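Local coordinates for nidogen (Mus musculus, PDB 1NPE), which is a basement-membrane glycoprotein, also called entactin, whose YWTD beta-propeller domain probably binds laminin and so helps link the networks of the basement membrane, at residues 73-83 against 93-104. Sequence-based numbering, arbitrary orientation.
Sequences IIRQDLGSPEG and IFWTDSQLDRIE. With CD (cadmium ion), chain C.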
# COMPACT_ATOMS: atom_id res chain seq x y z
N ILE A 73 2.91 1.44 -18.47
CA ILE A 73 4.25 0.98 -18.84
C ILE A 73 4.55 -0.43 -18.36
O ILE A 73 5.31 -1.15 -19.01
CB ILE A 73 5.37 1.97 -18.40
CG1 ILE A 73 5.26 2.32 -16.91
CG2 ILE A 73 5.33 3.23 -19.27
CD1 ILE A 73 6.31 3.32 -16.43
N ILE A 74 3.97 -0.83 -17.23
CA ILE A 74 4.18 -2.17 -16.69
C ILE A 74 2.89 -2.83 -16.20
O ILE A 74 2.09 -2.20 -15.53
CB ILE A 74 5.21 -2.18 -15.54
CG1 ILE A 74 6.54 -1.57 -16.00
CG2 ILE A 74 5.43 -3.61 -15.06
CD1 ILE A 74 7.65 -1.60 -14.96
N ARG A 75 2.72 -4.11 -16.56
CA ARG A 75 1.55 -4.91 -16.18
C ARG A 75 1.99 -6.28 -15.68
O ARG A 75 1.49 -6.78 -14.66
CB ARG A 75 0.62 -5.15 -17.38
CG ARG A 75 0.22 -3.95 -18.19
CD ARG A 75 -0.52 -4.39 -19.45
NE ARG A 75 -0.70 -3.30 -20.39
CZ ARG A 75 -1.74 -2.48 -20.40
NH1 ARG A 75 -2.71 -2.64 -19.52
NH2 ARG A 75 -1.81 -1.49 -21.28
N GLN A 76 2.90 -6.91 -16.42
CA GLN A 76 3.40 -8.25 -16.11
C GLN A 76 4.12 -8.37 -14.78
O GLN A 76 4.67 -7.41 -14.27
CB GLN A 76 4.35 -8.73 -17.22
CG GLN A 76 3.87 -8.48 -18.65
CD GLN A 76 2.58 -9.20 -19.01
OE1 GLN A 76 1.79 -8.71 -19.82
NE2 GLN A 76 2.37 -10.38 -18.43
N ASP A 77 4.10 -9.58 -14.22
CA ASP A 77 4.79 -9.90 -12.97
C ASP A 77 4.75 -8.81 -11.90
O ASP A 77 5.78 -8.44 -11.32
CB ASP A 77 6.24 -10.28 -13.30
CG ASP A 77 6.97 -10.94 -12.13
OD1 ASP A 77 6.36 -11.70 -11.36
OD2 ASP A 77 8.19 -10.69 -12.00
N LEU A 78 3.55 -8.30 -11.64
CA LEU A 78 3.34 -7.27 -10.64
C LEU A 78 2.42 -7.78 -9.55
O LEU A 78 1.45 -8.49 -9.84
CB LEU A 78 2.69 -6.03 -11.25
CG LEU A 78 3.55 -4.89 -11.80
CD1 LEU A 78 2.62 -3.80 -12.30
CD2 LEU A 78 4.48 -4.35 -10.71
N GLY A 79 2.72 -7.41 -8.31
CA GLY A 79 1.90 -7.81 -7.18
C GLY A 79 1.02 -6.66 -6.73
O GLY A 79 -0.05 -6.43 -7.30
N SER A 80 1.50 -5.92 -5.73
CA SER A 80 0.77 -4.77 -5.18
C SER A 80 1.69 -3.54 -5.09
O SER A 80 2.22 -3.22 -4.03
CB SER A 80 0.22 -5.12 -3.80
OG SER A 80 -0.63 -4.10 -3.31
N PRO A 81 1.87 -2.83 -6.22
CA PRO A 81 2.72 -1.62 -6.25
C PRO A 81 2.03 -0.49 -5.49
O PRO A 81 0.93 -0.08 -5.85
CB PRO A 81 2.87 -1.34 -7.75
CG PRO A 81 1.56 -1.82 -8.31
CD PRO A 81 1.28 -3.11 -7.54
N GLU A 82 2.66 0.01 -4.44
CA GLU A 82 2.05 1.04 -3.62
C GLU A 82 2.82 2.32 -3.40
O GLU A 82 2.36 3.21 -2.69
CB GLU A 82 1.68 0.44 -2.27
CG GLU A 82 0.63 -0.64 -2.35
CD GLU A 82 0.42 -1.32 -1.04
OE1 GLU A 82 0.52 -0.66 0.01
OE2 GLU A 82 0.14 -2.53 -1.06
N GLY A 83 4.01 2.40 -3.98
CA GLY A 83 4.84 3.58 -3.85
C GLY A 83 5.75 3.61 -5.06
O GLY A 83 6.17 2.57 -5.54
N ILE A 93 12.77 4.71 -12.66
CA ILE A 93 11.72 4.67 -11.65
C ILE A 93 12.06 3.60 -10.61
O ILE A 93 12.84 2.68 -10.88
CB ILE A 93 10.33 4.36 -12.26
CG1 ILE A 93 10.31 2.95 -12.86
CG2 ILE A 93 10.00 5.36 -13.35
CD1 ILE A 93 8.92 2.51 -13.31
N PHE A 94 11.49 3.74 -9.42
CA PHE A 94 11.67 2.79 -8.32
C PHE A 94 10.28 2.57 -7.74
O PHE A 94 9.47 3.50 -7.72
CB PHE A 94 12.54 3.38 -7.20
CG PHE A 94 13.97 3.64 -7.58
CD1 PHE A 94 14.97 2.76 -7.18
CD2 PHE A 94 14.33 4.79 -8.27
CE1 PHE A 94 16.32 3.03 -7.46
CE2 PHE A 94 15.66 5.07 -8.56
CZ PHE A 94 16.66 4.19 -8.15
N TRP A 95 9.99 1.36 -7.26
CA TRP A 95 8.69 1.14 -6.65
C TRP A 95 8.68 0.02 -5.62
O TRP A 95 9.57 -0.84 -5.62
CB TRP A 95 7.60 0.90 -7.71
CG TRP A 95 7.60 -0.45 -8.36
CD1 TRP A 95 6.90 -1.56 -7.95
CD2 TRP A 95 8.26 -0.83 -9.57
NE1 TRP A 95 7.07 -2.59 -8.84
CE2 TRP A 95 7.91 -2.17 -9.84
CE3 TRP A 95 9.12 -0.16 -10.45
CZ2 TRP A 95 8.38 -2.86 -10.97
CZ3 TRP A 95 9.59 -0.84 -11.57
CH2 TRP A 95 9.21 -2.18 -11.82
N THR A 96 7.70 0.06 -4.73
CA THR A 96 7.55 -0.95 -3.71
C THR A 96 6.41 -1.88 -4.13
O THR A 96 5.46 -1.45 -4.78
CB THR A 96 7.19 -0.33 -2.35
OG1 THR A 96 6.00 0.46 -2.48
CG2 THR A 96 8.33 0.55 -1.85
N ASP A 97 6.53 -3.14 -3.76
CA ASP A 97 5.52 -4.14 -4.05
C ASP A 97 5.39 -4.95 -2.77
O ASP A 97 6.29 -5.70 -2.41
CB ASP A 97 5.98 -5.04 -5.21
CG ASP A 97 4.91 -6.02 -5.65
OD1 ASP A 97 4.19 -6.57 -4.80
OD2 ASP A 97 4.80 -6.25 -6.87
N SER A 98 4.26 -4.77 -2.09
CA SER A 98 4.01 -5.45 -0.82
C SER A 98 3.44 -6.86 -0.92
O SER A 98 3.14 -7.49 0.10
CB SER A 98 3.10 -4.58 0.05
OG SER A 98 1.86 -4.39 -0.60
N GLN A 99 3.25 -7.34 -2.15
CA GLN A 99 2.73 -8.68 -2.40
C GLN A 99 3.92 -9.57 -2.77
O GLN A 99 4.17 -10.57 -2.09
CB GLN A 99 1.70 -8.67 -3.53
CG GLN A 99 0.97 -9.98 -3.73
CD GLN A 99 -0.11 -9.87 -4.80
OE1 GLN A 99 -1.06 -9.10 -4.67
NE2 GLN A 99 0.05 -10.64 -5.88
N LEU A 100 4.65 -9.19 -3.82
CA LEU A 100 5.83 -9.93 -4.26
C LEU A 100 7.04 -9.65 -3.35
O LEU A 100 8.11 -10.23 -3.52
CB LEU A 100 6.19 -9.57 -5.70
CG LEU A 100 5.16 -9.99 -6.74
CD1 LEU A 100 5.68 -9.65 -8.13
CD2 LEU A 100 4.90 -11.49 -6.61
N ASP A 101 6.84 -8.72 -2.42
CA ASP A 101 7.85 -8.34 -1.44
C ASP A 101 9.17 -7.86 -2.01
O ASP A 101 10.23 -8.44 -1.76
CB ASP A 101 8.06 -9.46 -0.42
CG ASP A 101 6.81 -9.73 0.41
OD1 ASP A 101 5.93 -8.85 0.47
OD2 ASP A 101 6.70 -10.83 0.99
N ARG A 102 9.11 -6.78 -2.77
CA ARG A 102 10.32 -6.26 -3.36
C ARG A 102 10.29 -4.80 -3.77
O ARG A 102 9.27 -4.11 -3.64
CB ARG A 102 10.75 -7.14 -4.53
CG ARG A 102 9.74 -7.30 -5.64
CD ARG A 102 10.08 -8.52 -6.46
NE ARG A 102 9.62 -8.39 -7.83
CZ ARG A 102 9.24 -9.39 -8.60
NH1 ARG A 102 9.25 -10.64 -8.14
NH2 ARG A 102 8.84 -9.15 -9.85
N ILE A 103 11.47 -4.32 -4.12
CA ILE A 103 11.67 -2.97 -4.59
C ILE A 103 12.38 -3.13 -5.93
O ILE A 103 13.44 -3.74 -6.01
CB ILE A 103 12.54 -2.14 -3.62
CG1 ILE A 103 11.77 -1.89 -2.32
CG2 ILE A 103 12.94 -0.81 -4.26
CD1 ILE A 103 12.59 -1.26 -1.23
N GLU A 104 11.72 -2.68 -6.98
CA GLU A 104 12.30 -2.78 -8.31
C GLU A 104 12.66 -1.42 -8.88
O GLU A 104 12.19 -0.38 -8.42
CB GLU A 104 11.34 -3.50 -9.26
CG GLU A 104 10.91 -4.89 -8.79
CD GLU A 104 10.29 -5.71 -9.90
OE1 GLU A 104 10.91 -5.81 -10.97
OE2 GLU A 104 9.19 -6.26 -9.70
CD CD C . 4.23 -8.88 1.71
O HOH W 1 2.81 -10.74 0.41
O HOH W 2 4.97 -10.55 3.39
O HOH W 3 2.05 -8.06 2.93
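The carboxylate of Asp97 takes the backbone amides of Gly79 and Ser80 on separate oxygens. CG anti to the backbone N (chi1 -174°) carries it across to that backbone, where Asp97 OD2 receives Gly79 N at 2.8 Å through its syn lone pair, while Ser80 N reaches Asp97 OD1 from above the carboxylate plane at 2.9 Å, almost straight (173°). OD1 also accepts Gln99 N, closing an Asx turn, and Leu100 N, extending it to an Asx motif. Were Asp97 replaced by an alanine, the amides of Gly79, Ser80, Gln99 and Leu100 would probably lose their shared carboxylate, leaving the turn less firmly set. Gly79 suits the site, since a CB would clash with Asp97 OD1 and Gln99 CB.

Where the 77-80 loop begins, Arg102 NH2 meets Asp77 OD2 at 2.7 Å, in the guanidinium plane but above the carboxylate, the two flat groups turned 61° apart; NE and NH2 together grip Glu104 OE2, which Arg113 also pairs with. On the apolar side Trp95 receives Leu78 CD2 near NE1 and Ile74 CD1 at CH2 (3.6 Å), and Glu104 CB lies over one ring face.

The contact closes hairpin 81-87/92-97 and packs the linker from outer strand 71-74 of the preceding propeller blade against it. Ser98 O and Asp101 OD1, with Val122 O, bind cadmium. Ser98 OG donates to Glu82 OE2 (2.6 Å) from above the carboxylate plane, and Ser80 OG takes that oxygen's anti lone pair; Glu82 OE1 pairs with Arg125. Ser80 OG also bonds a basic side chain of the other protein chain, so intramolecular bonds set this polar group where that protein docks, consistent with a laminin-binding surface.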